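Local coordinates for protein ectoine hydroxylase (Sphingopyxis alaskensis, PDB 4MHR) that catalyses the iron(II)- and 2-oxoglutarate-dependent hydroxylation of L-ectoine to 5-hydroxyectoine, a solute that protects cells against osmotic stress, at residues D59-D64 with A117-V122; A111-D116 with A267-N272; S173-E178 with T243-D248; N179-G184 with A236-P241. All coordinates share one frame; numbering follows the deposited sequence.

Contact 1: D59-D64 with A117-V122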
loop_
_atom_site.group_PDB
_atom_site.type_symbol
_atom_site.label_atom_id
_atom_site.label_comp_id
_atom_site.label_asym_id
_atom_site.label_seq_id
_atom_site.Cartn_x
_atom_site.Cartn_y
_atom_site.Cartn_z
ATOM N N ASP A 59 17.505 -2.159 5.083
ATOM C CA ASP A 59 18.852 -2.047 4.517
ATOM C C ASP A 59 18.954 -2.572 3.123
ATOM O O ASP A 59 19.938 -3.162 2.778
ATOM C CB ASP A 59 19.861 -2.791 5.390
ATOM C CG ASP A 59 19.833 -2.306 6.802
ATOM O OD1 ASP A 59 19.824 -1.075 6.999
ATOM O OD2 ASP A 59 19.713 -3.153 7.712
ATOM N N ILE A 60 17.918 -2.416 2.312
ATOM C CA ILE A 60 18.050 -2.821 0.937
ATOM C C ILE A 60 18.555 -1.741 -0.022
ATOM O O ILE A 60 18.921 -2.075 -1.142
ATOM C CB ILE A 60 16.749 -3.415 0.396
ATOM C CG1 ILE A 60 15.600 -2.440 0.519
ATOM C CG2 ILE A 60 16.413 -4.722 1.098
ATOM C CD1 ILE A 60 14.478 -2.841 -0.429
ATOM N N PHE A 61 18.414 -0.462 0.345
ATOM C CA PHE A 61 18.875 0.689 -0.479
ATOM C C PHE A 61 20.079 1.236 0.277
ATOM O O PHE A 61 20.075 1.254 1.503
ATOM C CB PHE A 61 17.814 1.806 -0.566
ATOM C CG PHE A 61 16.581 1.411 -1.338
ATOM C CD1 PHE A 61 16.646 1.223 -2.704
ATOM C CD2 PHE A 61 15.375 1.157 -0.681
ATOM C CE1 PHE A 61 15.549 0.774 -3.434
ATOM C CE2 PHE A 61 14.250 0.768 -1.407
ATOM C CZ PHE A 61 14.336 0.558 -2.774
ATOM N N SER A 62 21.090 1.694 -0.442
ATOM C CA SER A 62 22.278 2.290 0.210
ATOM C C SER A 62 21.929 3.649 0.766
ATOM O O SER A 62 20.936 4.209 0.355
ATOM C CB SER A 62 23.433 2.456 -0.817
ATOM O OG SER A 62 23.125 3.490 -1.732
ATOM N N ALA A 63 22.739 4.196 1.695
ATOM C CA ALA A 63 22.542 5.579 2.172
ATOM C C ALA A 63 22.456 6.632 1.044
ATOM O O ALA A 63 21.622 7.529 1.111
ATOM C CB ALA A 63 23.592 5.996 3.203
ATOM N N ASP A 64 23.252 6.494 -0.002
ATOM C CA ASP A 64 23.187 7.437 -1.147
ATOM C C ASP A 64 21.827 7.316 -1.858
ATOM O O ASP A 64 21.206 8.293 -2.177
ATOM C CB ASP A 64 24.314 7.136 -2.162
ATOM C CG ASP A 64 25.714 7.604 -1.680
ATOM O OD1 ASP A 64 25.817 8.394 -0.732
ATOM O OD2 ASP A 64 26.721 7.148 -2.253
ATOM N N ALA A 117 14.188 -3.931 -9.216
ATOM C CA ALA A 117 14.138 -5.353 -8.936
ATOM C C ALA A 117 13.986 -5.682 -7.432
ATOM O O ALA A 117 13.321 -6.643 -7.069
ATOM C CB ALA A 117 15.402 -6.003 -9.457
ATOM N N ARG A 118 14.572 -4.875 -6.565
ATOM C CA ARG A 118 14.489 -5.146 -5.156
ATOM C C ARG A 118 13.035 -5.019 -4.688
ATOM O O ARG A 118 12.730 -5.597 -3.671
ATOM C CB ARG A 118 15.368 -4.200 -4.336
ATOM C CG ARG A 118 16.853 -4.466 -4.450
ATOM C CD ARG A 118 17.673 -3.274 -3.946
ATOM N NE ARG A 118 17.664 -2.216 -4.936
ATOM C CZ ARG A 118 18.452 -1.139 -4.904
ATOM N NH1 ARG A 118 19.332 -0.951 -3.907
ATOM N NH2 ARG A 118 18.355 -0.273 -5.883
ATOM N N LEU A 119 12.190 -4.249 -5.405
ATOM C CA LEU A 119 10.773 -4.161 -5.121
ATOM C C LEU A 119 9.980 -5.072 -6.048
ATOM O O LEU A 119 9.246 -6.012 -5.601
ATOM C CB LEU A 119 10.286 -2.700 -5.158
ATOM C CG LEU A 119 11.039 -1.756 -4.232
ATOM C CD1 LEU A 119 10.382 -0.399 -4.224
ATOM C CD2 LEU A 119 11.116 -2.314 -2.772
ATOM N N ALA A 120 10.112 -4.827 -7.345
ATOM C CA ALA A 120 9.230 -5.483 -8.319
ATOM C C ALA A 120 9.348 -7.024 -8.406
ATOM O O ALA A 120 8.329 -7.667 -8.702
ATOM C CB ALA A 120 9.361 -4.869 -9.714
ATOM N N ASP A 121 10.553 -7.597 -8.260
ATOM C CA ASP A 121 10.720 -9.056 -8.218
ATOM C C ASP A 121 10.098 -9.693 -6.977
ATOM O O ASP A 121 9.628 -10.821 -7.038
ATOM C CB ASP A 121 12.182 -9.514 -8.295
ATOM C CG ASP A 121 12.715 -9.436 -9.741
ATOM O OD1 ASP A 121 11.900 -9.235 -10.597
ATOM O OD2 ASP A 121 13.905 -9.515 -9.972
ATOM N N VAL A 122 10.042 -8.947 -5.908
ATOM C CA VAL A 122 9.343 -9.446 -4.696
ATOM C C VAL A 122 7.854 -9.452 -4.958
ATOM O O VAL A 122 7.147 -10.448 -4.663
ATOM C CB VAL A 122 9.734 -8.617 -3.463
ATOM C CG1 VAL A 122 8.936 -8.994 -2.270
ATOM C CG2 VAL A 122 11.214 -8.784 -3.060
#
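The loop leading into helix 63-78 meets the first turn of helix 117-127, with I60 and F61 on one side and R118 and L119 on the other. R118 supplies the polar link. Its NH1 donates to the backbone carbonyl of I60, with 3.0 Å between R118 NH1 and I60 O, and the donor comes in the carbonyl plane on a lone pair. The bond is somewhat bent, at 146°. A turn in the arginine chain at chi3 (-76°) sets NE, after which the guanidinium reaches past the ring of F61. There F61 CD1 lies 3.6 Å above the guanidinium plane, toward its rim, with the ring and guanidinium planes 54° apart, so this is a slanted contact and not a parallel stack. The same guanidinium forms salt bridges through NE with D116 and through NH2 with E65, which would hold its rotation, together with the bond to I60 O. Beside the guanidinium the contact turns apolar: I60 CD1 touches L119 CD2 at 4.1 Å, their side chains crossing at about a right angle, and L119 CG sits at the edge of the F61 ring, 4.3 Å from F61 CZ. V244 of strand 244-248 packs against I60, F61 and L119. S62 and D116 are the N-caps of helices 63-78 and 117-127; one arginine thus ties together two capped helix N-termini, packed against the major sheet of this cupin-type fold.

Contact 2: A111-D116 with A267-N272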
loop_
_atom_site.group_PDB
_atom_site.type_symbol
_atom_site.label_atom_id
_atom_site.label_comp_id
_atom_site.label_asym_id
_atom_site.label_seq_id
_atom_site.Cartn_x
_atom_site.Cartn_y
_atom_site.Cartn_z
ATOM N N ALA A 111 9.199 6.426 -10.879
ATOM C CA ALA A 111 9.038 5.336 -11.881
ATOM C C ALA A 111 10.146 4.305 -11.750
ATOM O O ALA A 111 9.907 3.083 -11.785
ATOM C CB ALA A 111 9.010 5.867 -13.328
ATOM N N ARG A 112 11.373 4.795 -11.607
ATOM C CA ARG A 112 12.526 3.939 -11.485
ATOM C C ARG A 112 12.516 3.162 -10.149
ATOM O O ARG A 112 12.920 2.009 -10.121
ATOM C CB ARG A 112 13.806 4.771 -11.593
ATOM C CG ARG A 112 15.118 4.006 -11.570
ATOM C CD ARG A 112 15.203 2.806 -12.535
ATOM N NE ARG A 112 16.477 2.113 -12.274
ATOM C CZ ARG A 112 16.702 1.259 -11.278
ATOM N NH1 ARG A 112 15.721 0.931 -10.401
ATOM N NH2 ARG A 112 17.899 0.711 -11.132
ATOM N N LEU A 113 12.136 3.821 -9.052
ATOM C CA LEU A 113 11.915 3.102 -7.774
ATOM C C LEU A 113 10.904 1.948 -7.977
ATOM O O LEU A 113 11.187 0.804 -7.645
ATOM C CB LEU A 113 11.484 4.057 -6.677
ATOM C CG LEU A 113 11.106 3.445 -5.329
ATOM C CD1 LEU A 113 12.318 2.832 -4.682
ATOM C CD2 LEU A 113 10.547 4.514 -4.443
ATOM N N ALA A 114 9.775 2.234 -8.619
ATOM C CA ALA A 114 8.731 1.284 -8.722
ATOM C C ALA A 114 9.200 0.081 -9.484
ATOM O O ALA A 114 8.792 -1.066 -9.167
ATOM C CB ALA A 114 7.515 1.894 -9.388
ATOM N N ALA A 115 10.063 0.317 -10.484
ATOM C CA ALA A 115 10.544 -0.755 -11.391
ATOM C C ALA A 115 11.706 -1.496 -10.810
ATOM O O ALA A 115 12.170 -2.493 -11.369
ATOM C CB ALA A 115 10.934 -0.178 -12.806
ATOM N N ASP A 116 12.272 -1.008 -9.730
ATOM C CA ASP A 116 13.490 -1.614 -9.264
ATOM C C ASP A 116 13.281 -3.082 -8.812
ATOM O O ASP A 116 12.307 -3.428 -8.119
ATOM C CB ASP A 116 14.031 -0.791 -8.112
ATOM C CG ASP A 116 15.413 -1.194 -7.716
ATOM O OD1 ASP A 116 16.338 -0.540 -8.245
ATOM O OD2 ASP A 116 15.599 -2.110 -6.853
ATOM N N ALA A 267 6.660 6.886 0.130
ATOM C CA ALA A 267 6.191 6.568 -1.197
ATOM C C ALA A 267 5.438 5.223 -1.119
ATOM O O ALA A 267 5.995 4.212 -0.673
ATOM C CB ALA A 267 7.394 6.484 -2.124
ATOM N N PHE A 268 4.193 5.207 -1.565
ATOM C CA PHE A 268 3.307 4.077 -1.498
ATOM C C PHE A 268 3.123 3.561 -2.929
ATOM O O PHE A 268 2.594 4.289 -3.770
ATOM C CB PHE A 268 2.000 4.577 -0.894
ATOM C CG PHE A 268 0.920 3.563 -0.741
ATOM C CD1 PHE A 268 0.981 2.616 0.281
ATOM C CD2 PHE A 268 -0.273 3.660 -1.505
ATOM C CE1 PHE A 268 -0.066 1.717 0.461
ATOM C CE2 PHE A 268 -1.325 2.766 -1.300
ATOM C CZ PHE A 268 -1.213 1.771 -0.323
ATOM N N LEU A 269 3.516 2.315 -3.185
ATOM C CA LEU A 269 3.379 1.682 -4.509
ATOM C C LEU A 269 2.450 0.483 -4.417
ATOM O O LEU A 269 2.696 -0.380 -3.591
ATOM C CB LEU A 269 4.747 1.252 -4.992
ATOM C CG LEU A 269 5.816 2.343 -5.089
ATOM C CD1 LEU A 269 7.193 1.786 -5.376
ATOM C CD2 LEU A 269 5.436 3.307 -6.214
ATOM N N VAL A 270 1.378 0.448 -5.208
ATOM C CA VAL A 270 0.510 -0.691 -5.263
ATOM C C VAL A 270 0.783 -1.504 -6.518
ATOM O O VAL A 270 0.556 -1.044 -7.650
ATOM C CB VAL A 270 -0.980 -0.299 -5.192
ATOM C CG1 VAL A 270 -1.879 -1.536 -5.192
ATOM C CG2 VAL A 270 -1.259 0.574 -3.960
ATOM N N TYR A 271 1.207 -2.751 -6.306
ATOM C CA TYR A 271 1.472 -3.717 -7.404
ATOM C C TYR A 271 0.267 -4.617 -7.521
ATOM O O TYR A 271 -0.230 -5.160 -6.522
ATOM C CB TYR A 271 2.748 -4.515 -7.094
ATOM C CG TYR A 271 4.018 -3.746 -7.048
ATOM C CD1 TYR A 271 4.833 -3.616 -8.197
ATOM C CD2 TYR A 271 4.438 -3.111 -5.894
ATOM C CE1 TYR A 271 6.054 -2.907 -8.144
ATOM C CE2 TYR A 271 5.638 -2.371 -5.852
ATOM C CZ TYR A 271 6.408 -2.243 -6.995
ATOM O OH TYR A 271 7.578 -1.550 -6.948
ATOM N N ASN A 272 -0.255 -4.767 -8.717
ATOM C CA ASN A 272 -1.299 -5.741 -9.013
ATOM C C ASN A 272 -0.823 -6.779 -10.061
ATOM O O ASN A 272 -0.061 -6.452 -10.921
ATOM C CB ASN A 272 -2.568 -5.044 -9.485
ATOM C CG ASN A 272 -3.797 -5.994 -9.503
ATOM O OD1 ASN A 272 -3.902 -6.967 -8.737
ATOM N ND2 ASN A 272 -4.770 -5.670 -10.351
#
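The Y271 ring meets A114 by its edge: A114 O lies in the plane of the ring, and the phenol OH donates to it. The bond is short, 2.6 Å from Y271 OH to A114 O, and the hydroxyl approaches in the carbonyl plane, on a lone pair, with a C=O...donor angle of 123°. A chi1 of -65° sets CG of Y271 beside its backbone N, the first step in carrying the ring from the strand to the last turn of helix 108-115. L119 and A123 of the following helix also pack against Y271, a buried residue whose hydroxyl is thus satisfied by a main-chain oxygen. The other flat group, the R112 guanidinium, takes no part across the contact. It has D116 CB at its edge and makes an in-plane salt bridge, with 2.7 Å between R112 NH1 and D116 OD1, using the anti lone pair of that oxygen; its NH2 also bonds to the carbonyl of G306.

Beside the tyrosine, L269 does the apolar work. Both of its methyls rest on the same small side chain: L269 CD1 and L269 CD2 each lie 4.0 Å from A114 CB, and CD1 also approaches A114 CA at 3.7 Å. L113 adds a flank, its CG 4.3 Å from L269 CD1 and its CD2 4.4 Å from A267 CB.

Helix 111-115 crosses strand 267-272 at -50°. The strand runs between strands 169-175 and 131-141 in the major sheet, and helix 117-127 packs beside helix 108-115 on the same face, with L119 touching L113, L269 and Y271.

Contact 3: S173-E178 with T243-D248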
loop_
_atom_site.group_PDB
_atom_site.type_symbol
_atom_site.label_atom_id
_atom_site.label_comp_id
_atom_site.label_asym_id
_atom_site.label_seq_id
_atom_site.Cartn_x
_atom_site.Cartn_y
_atom_site.Cartn_z
ATOM N N SER A 173 5.225 0.389 1.172
ATOM C CA SER A 173 5.465 1.718 1.731
ATOM C C SER A 173 6.965 1.872 1.922
ATOM O O SER A 173 7.561 1.145 2.712
ATOM C CB SER A 173 4.677 1.919 3.033
ATOM O OG SER A 173 4.944 3.239 3.530
ATOM N N VAL A 174 7.619 2.720 1.123
ATOM C CA VAL A 174 9.058 3.002 1.300
ATOM C C VAL A 174 9.169 4.241 2.179
ATOM O O VAL A 174 8.738 5.340 1.772
ATOM C CB VAL A 174 9.684 3.336 -0.053
ATOM C CG1 VAL A 174 11.154 3.633 0.046
ATOM C CG2 VAL A 174 9.367 2.291 -1.046
ATOM N N LEU A 175 9.679 4.066 3.385
ATOM C CA LEU A 175 9.751 5.175 4.364
ATOM C C LEU A 175 10.816 6.208 3.959
ATOM O O LEU A 175 11.913 5.856 3.569
ATOM C CB LEU A 175 10.039 4.688 5.764
ATOM C CG LEU A 175 9.141 3.588 6.289
ATOM C CD1 LEU A 175 9.561 3.334 7.729
ATOM C CD2 LEU A 175 7.673 3.923 6.203
ATOM N N LEU A 176 10.420 7.467 3.927
ATOM C CA LEU A 176 11.317 8.575 3.515
ATOM C C LEU A 176 11.628 9.508 4.661
ATOM O O LEU A 176 12.522 10.317 4.570
ATOM C CB LEU A 176 10.713 9.363 2.394
ATOM C CG LEU A 176 10.479 8.577 1.083
ATOM C CD1 LEU A 176 9.634 9.372 0.129
ATOM C CD2 LEU A 176 11.779 8.253 0.423
ATOM N N ALA A 177 10.902 9.359 5.749
ATOM C CA ALA A 177 11.187 10.006 7.010
ATOM C C ALA A 177 11.000 8.887 7.986
ATOM O O ALA A 177 10.061 8.038 7.794
ATOM C CB ALA A 177 10.169 11.075 7.293
ATOM N N GLU A 178 11.829 8.904 9.024
ATOM C CA GLU A 178 11.778 7.893 10.099
ATOM C C GLU A 178 10.386 7.752 10.688
ATOM O O GLU A 178 9.746 8.766 11.038
ATOM C CB GLU A 178 12.727 8.232 11.279
ATOM C CG GLU A 178 12.425 7.482 12.602
ATOM C CD GLU A 178 13.341 6.306 12.920
ATOM O OE1 GLU A 178 14.526 6.370 12.545
ATOM O OE2 GLU A 178 12.884 5.308 13.557
ATOM N N THR A 243 13.562 1.895 4.668
ATOM C CA THR A 243 12.776 0.696 5.101
ATOM C C THR A 243 11.512 0.534 4.284
ATOM O O THR A 243 10.848 1.521 3.973
ATOM C CB THR A 243 12.399 0.756 6.619
ATOM O OG1 THR A 243 13.576 0.867 7.411
ATOM C CG2 THR A 243 11.602 -0.496 7.083
ATOM N N VAL A 244 11.205 -0.706 3.878
ATOM C CA VAL A 244 10.028 -0.982 3.063
ATOM C C VAL A 244 9.102 -1.881 3.794
ATOM O O VAL A 244 9.533 -2.925 4.326
ATOM C CB VAL A 244 10.369 -1.620 1.731
ATOM C CG1 VAL A 244 9.130 -1.652 0.803
ATOM C CG2 VAL A 244 11.425 -0.808 1.025
ATOM N N ILE A 245 7.867 -1.446 3.929
ATOM C CA ILE A 245 6.826 -2.206 4.637
ATOM C C ILE A 245 5.926 -2.737 3.536
ATOM O O ILE A 245 5.422 -1.946 2.714
ATOM C CB ILE A 245 6.009 -1.375 5.644
ATOM C CG1 ILE A 245 6.934 -0.868 6.734
ATOM C CG2 ILE A 245 4.984 -2.250 6.285
ATOM C CD1 ILE A 245 6.256 0.150 7.603
ATOM N N LEU A 246 5.840 -4.067 3.411
ATOM C CA LEU A 246 5.048 -4.660 2.302
ATOM C C LEU A 246 3.786 -5.266 2.923
ATOM O O LEU A 246 3.869 -5.996 3.942
ATOM C CB LEU A 246 5.742 -5.810 1.659
ATOM C CG LEU A 246 6.837 -5.646 0.665
ATOM C CD1 LEU A 246 8.103 -5.262 1.408
ATOM C CD2 LEU A 246 7.009 -6.927 -0.093
ATOM N N PHE A 247 2.637 -5.000 2.346
ATOM C CA PHE A 247 1.406 -5.583 2.910
ATOM C C PHE A 247 0.374 -6.001 1.879
ATOM O O PHE A 247 0.217 -5.364 0.813
ATOM C CB PHE A 247 0.861 -4.753 4.058
ATOM C CG PHE A 247 0.495 -3.344 3.741
ATOM C CD1 PHE A 247 1.447 -2.354 3.745
ATOM C CD2 PHE A 247 -0.849 -2.984 3.489
ATOM C CE1 PHE A 247 1.107 -1.026 3.466
ATOM C CE2 PHE A 247 -1.216 -1.646 3.228
ATOM C CZ PHE A 247 -0.249 -0.653 3.242
ATOM N N ASP A 248 -0.274 -7.137 2.181
ATOM C CA ASP A 248 -1.333 -7.703 1.374
ATOM C C ASP A 248 -2.470 -6.701 1.227
ATOM O O ASP A 248 -2.821 -5.963 2.176
ATOM C CB ASP A 248 -1.842 -8.970 2.013
ATOM C CG ASP A 248 -2.981 -9.600 1.237
ATOM O OD1 ASP A 248 -2.718 -10.277 0.208
ATOM O OD2 ASP A 248 -4.139 -9.414 1.677
#
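S173, L175 and T243 bury the most surface where strand 169-175 pairs antiparallel with strand 244-248. S173 faces I245 as a hydrogen-bonded pair, using both its main-chain polar atoms: S173 N donates to I245 O at 2.8 Å, and S173 O accepts from I245 N at 2.9 Å. The first of these bonds is nearly straight, at 174°. S173 O also receives a CA-H...O contact from V244 CA at 3.3 Å, so two neighbouring residues converge on it. The serine hydroxyl turns elsewhere: OG stands anti to the backbone N (chi1 -180°) and bonds to ND2 of N266.

L175 continues the ladder with a third bond, from L175 N to T243 O at 2.9 Å. Alongside this bond the two side chains lie side by side and point the same way. L175 CG comes within 3.5 Å of T243 O, while its CD1 touches T243 CB at 4.0 Å. The T243 hydroxyl is bonded to the carbonyl of K240. L175 CD2 also reaches the CD1 methyl of I245.

Between these pairs, V174 and V244 form a non-hydrogen-bonded pair on the opposite face, meeting through their CG2 methyls at 4.3 Å. Further along the strand, F247 brings its ring against the iron ligand H253. All three hydrogen bonds across the pair are main-chain, with apolar contacts flanking them, and the buried hydroxyls of S173 and T243 are satisfied by partners outside the two segments. The pairing of these strands therefore does not depend on a polar side chain.

Contact 4: N179-G184 with A236-P241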
loop_
_atom_site.group_PDB
_atom_site.type_symbol
_atom_site.label_atom_id
_atom_site.label_comp_id
_atom_site.label_asym_id
_atom_site.label_seq_id
_atom_site.Cartn_x
_atom_site.Cartn_y
_atom_site.Cartn_z
ATOM N N ASN A 179 9.966 6.494 10.835
ATOM C CA ASN A 179 8.829 6.152 11.692
ATOM C C ASN A 179 9.236 5.602 13.028
ATOM O O ASN A 179 9.994 4.600 13.052
ATOM C CB ASN A 179 7.901 5.166 10.989
ATOM C CG ASN A 179 6.851 5.908 10.163
ATOM O OD1 ASN A 179 6.401 6.991 10.542
ATOM N ND2 ASN A 179 6.472 5.356 9.084
ATOM N N THR A 180 8.726 6.258 14.101
ATOM C CA THR A 180 9.005 5.894 15.463
ATOM C C THR A 180 7.721 5.394 16.050
ATOM O O THR A 180 6.656 5.382 15.400
ATOM C CB THR A 180 9.545 7.049 16.317
ATOM O OG1 THR A 180 8.459 7.846 16.802
ATOM C CG2 THR A 180 10.509 7.926 15.513
ATOM N N PRO A 181 7.793 4.969 17.290
ATOM C CA PRO A 181 6.530 4.556 17.859
ATOM C C PRO A 181 5.554 5.773 18.055
ATOM O O PRO A 181 4.357 5.554 18.196
ATOM C CB PRO A 181 6.951 3.883 19.164
ATOM C CG PRO A 181 8.393 3.532 18.941
ATOM C CD PRO A 181 8.939 4.651 18.157
ATOM N N HIS A 182 6.056 7.009 17.963
ATOM C CA HIS A 182 5.315 8.185 18.490
ATOM C C HIS A 182 4.665 9.070 17.464
ATOM O O HIS A 182 3.766 9.868 17.838
ATOM C CB HIS A 182 6.204 9.064 19.305
ATOM C CG HIS A 182 7.019 8.313 20.305
ATOM N ND1 HIS A 182 6.445 7.570 21.305
ATOM C CD2 HIS A 182 8.350 8.146 20.416
ATOM C CE1 HIS A 182 7.398 6.963 21.985
ATOM N NE2 HIS A 182 8.561 7.329 21.489
ATOM N N ASN A 183 5.106 8.973 16.202
ATOM C CA ASN A 183 4.610 9.906 15.184
ATOM C C ASN A 183 3.486 9.339 14.303
ATOM O O ASN A 183 3.385 9.649 13.151
ATOM C CB ASN A 183 5.740 10.555 14.367
ATOM C CG ASN A 183 6.505 9.580 13.465
ATOM O OD1 ASN A 183 6.582 8.399 13.721
ATOM N ND2 ASN A 183 7.134 10.119 12.461
ATOM N N GLY A 184 2.676 8.469 14.867
ATOM C CA GLY A 184 1.584 7.836 14.117
ATOM C C GLY A 184 2.050 6.934 12.967
ATOM O O GLY A 184 1.642 7.112 11.879
ATOM N N ALA A 236 2.917 -2.154 14.848
ATOM C CA ALA A 236 3.200 -0.923 14.145
ATOM C C ALA A 236 4.625 -0.963 13.707
ATOM O O ALA A 236 5.470 -0.586 14.475
ATOM C CB ALA A 236 2.980 0.261 15.057
ATOM N N PRO A 237 4.900 -1.494 12.502
ATOM C CA PRO A 237 6.256 -1.538 12.014
ATOM C C PRO A 237 6.912 -0.144 11.954
ATOM O O PRO A 237 6.278 0.825 11.615
ATOM C CB PRO A 237 6.127 -2.140 10.606
ATOM C CG PRO A 237 4.752 -2.623 10.478
ATOM C CD PRO A 237 3.925 -2.078 11.582
ATOM N N THR A 238 8.163 -0.072 12.348
ATOM C CA THR A 238 8.891 1.194 12.401
ATOM C C THR A 238 10.152 0.979 11.607
ATOM O O THR A 238 10.441 -0.140 11.180
ATOM C CB THR A 238 9.206 1.688 13.842
ATOM O OG1 THR A 238 9.781 0.639 14.601
ATOM C CG2 THR A 238 7.909 2.136 14.577
ATOM N N GLY A 239 10.854 2.066 11.326
ATOM C CA GLY A 239 12.123 1.952 10.682
ATOM C C GLY A 239 12.679 3.261 10.218
ATOM O O GLY A 239 11.997 4.260 10.192
ATOM N N LYS A 240 13.940 3.223 9.831
ATOM C CA LYS A 240 14.598 4.424 9.289
ATOM C C LYS A 240 14.241 4.588 7.816
ATOM O O LYS A 240 13.750 3.640 7.157
ATOM C CB LYS A 240 16.118 4.318 9.467
ATOM C CG LYS A 240 16.728 3.088 8.823
ATOM C CD LYS A 240 18.242 3.105 8.935
ATOM C CE LYS A 240 18.876 2.097 7.990
ATOM N NZ LYS A 240 18.597 0.711 8.441
ATOM N N PRO A 241 14.467 5.784 7.296
ATOM C CA PRO A 241 14.203 6.010 5.909
ATOM C C PRO A 241 14.857 4.939 5.017
ATOM O O PRO A 241 15.979 4.473 5.281
ATOM C CB PRO A 241 14.837 7.387 5.677
ATOM C CG PRO A 241 14.723 8.074 6.991
ATOM C CD PRO A 241 15.000 7.003 7.963
#
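A single antiparallel bridge between two loops joins N179 to G239, near the surface and just beyond the strands of the major sheet. Two backbone bonds make it: N179 N donates to G239 O at 3.1 Å, and G239 N returns the bond to N179 O at 3.2 Å. Both are moderately bent, each 152° at the hydrogen. G239 is nearly fully extended, with phi 170°, a shape in which a side chain would collide with the preceding carbonyl oxygen.

T238 adds the side-chain contact. Its CB presses on N179 O at 3.1 Å, and its CG2 methyl extends further to T180 O at 3.6 Å, close to the P181 ring. The 179-184 loop is braced internally: T180 N donates to N183 OD1 at 3.1 Å, and H182 N to T180 OG1 at 2.8 Å, the latter an ST turn.

The N179 carboxamide does not serve the bridge; its OD1 accepts from R264 at the start of strand 264-273. G184 O, at the far end of the same loop, accepts from K141, which binds 2-oxoglutarate. That loop leads from strand 169-175 to strand 187-188, and its partner from helix 222-232 to strand 244-248, where P237 packs on edge strand 54-57 and P241 on helix 63-78.

Contacts 1, 2 and 3 form one continuous packing cluster, their centres about 11 Å apart in each pairing. F61 CZ of contact 1 lies 3.6 Å from L113 CD1 of contact 2, and V122 CG1 the same distance from L246 CD2 of contact 3. Contacts 2 and 3 share the major sheet, where A267 O and V174 N probably bond at 2.8 Å. Contact 4 pairs the loop that follows one strand of contact 3 with the loop that precedes the other, and D59 OD1 of contact 1 forms a salt bridge to K240 NZ there, at 2.6 Å. The active site lies nearby: the side chains of S173 and I245 are about 9 Å from those of the iron ligands D154 and H253, that of L269 about 8 Å from that of ectoine-binding Q135, and that of N179 about 7 Å from that of K141.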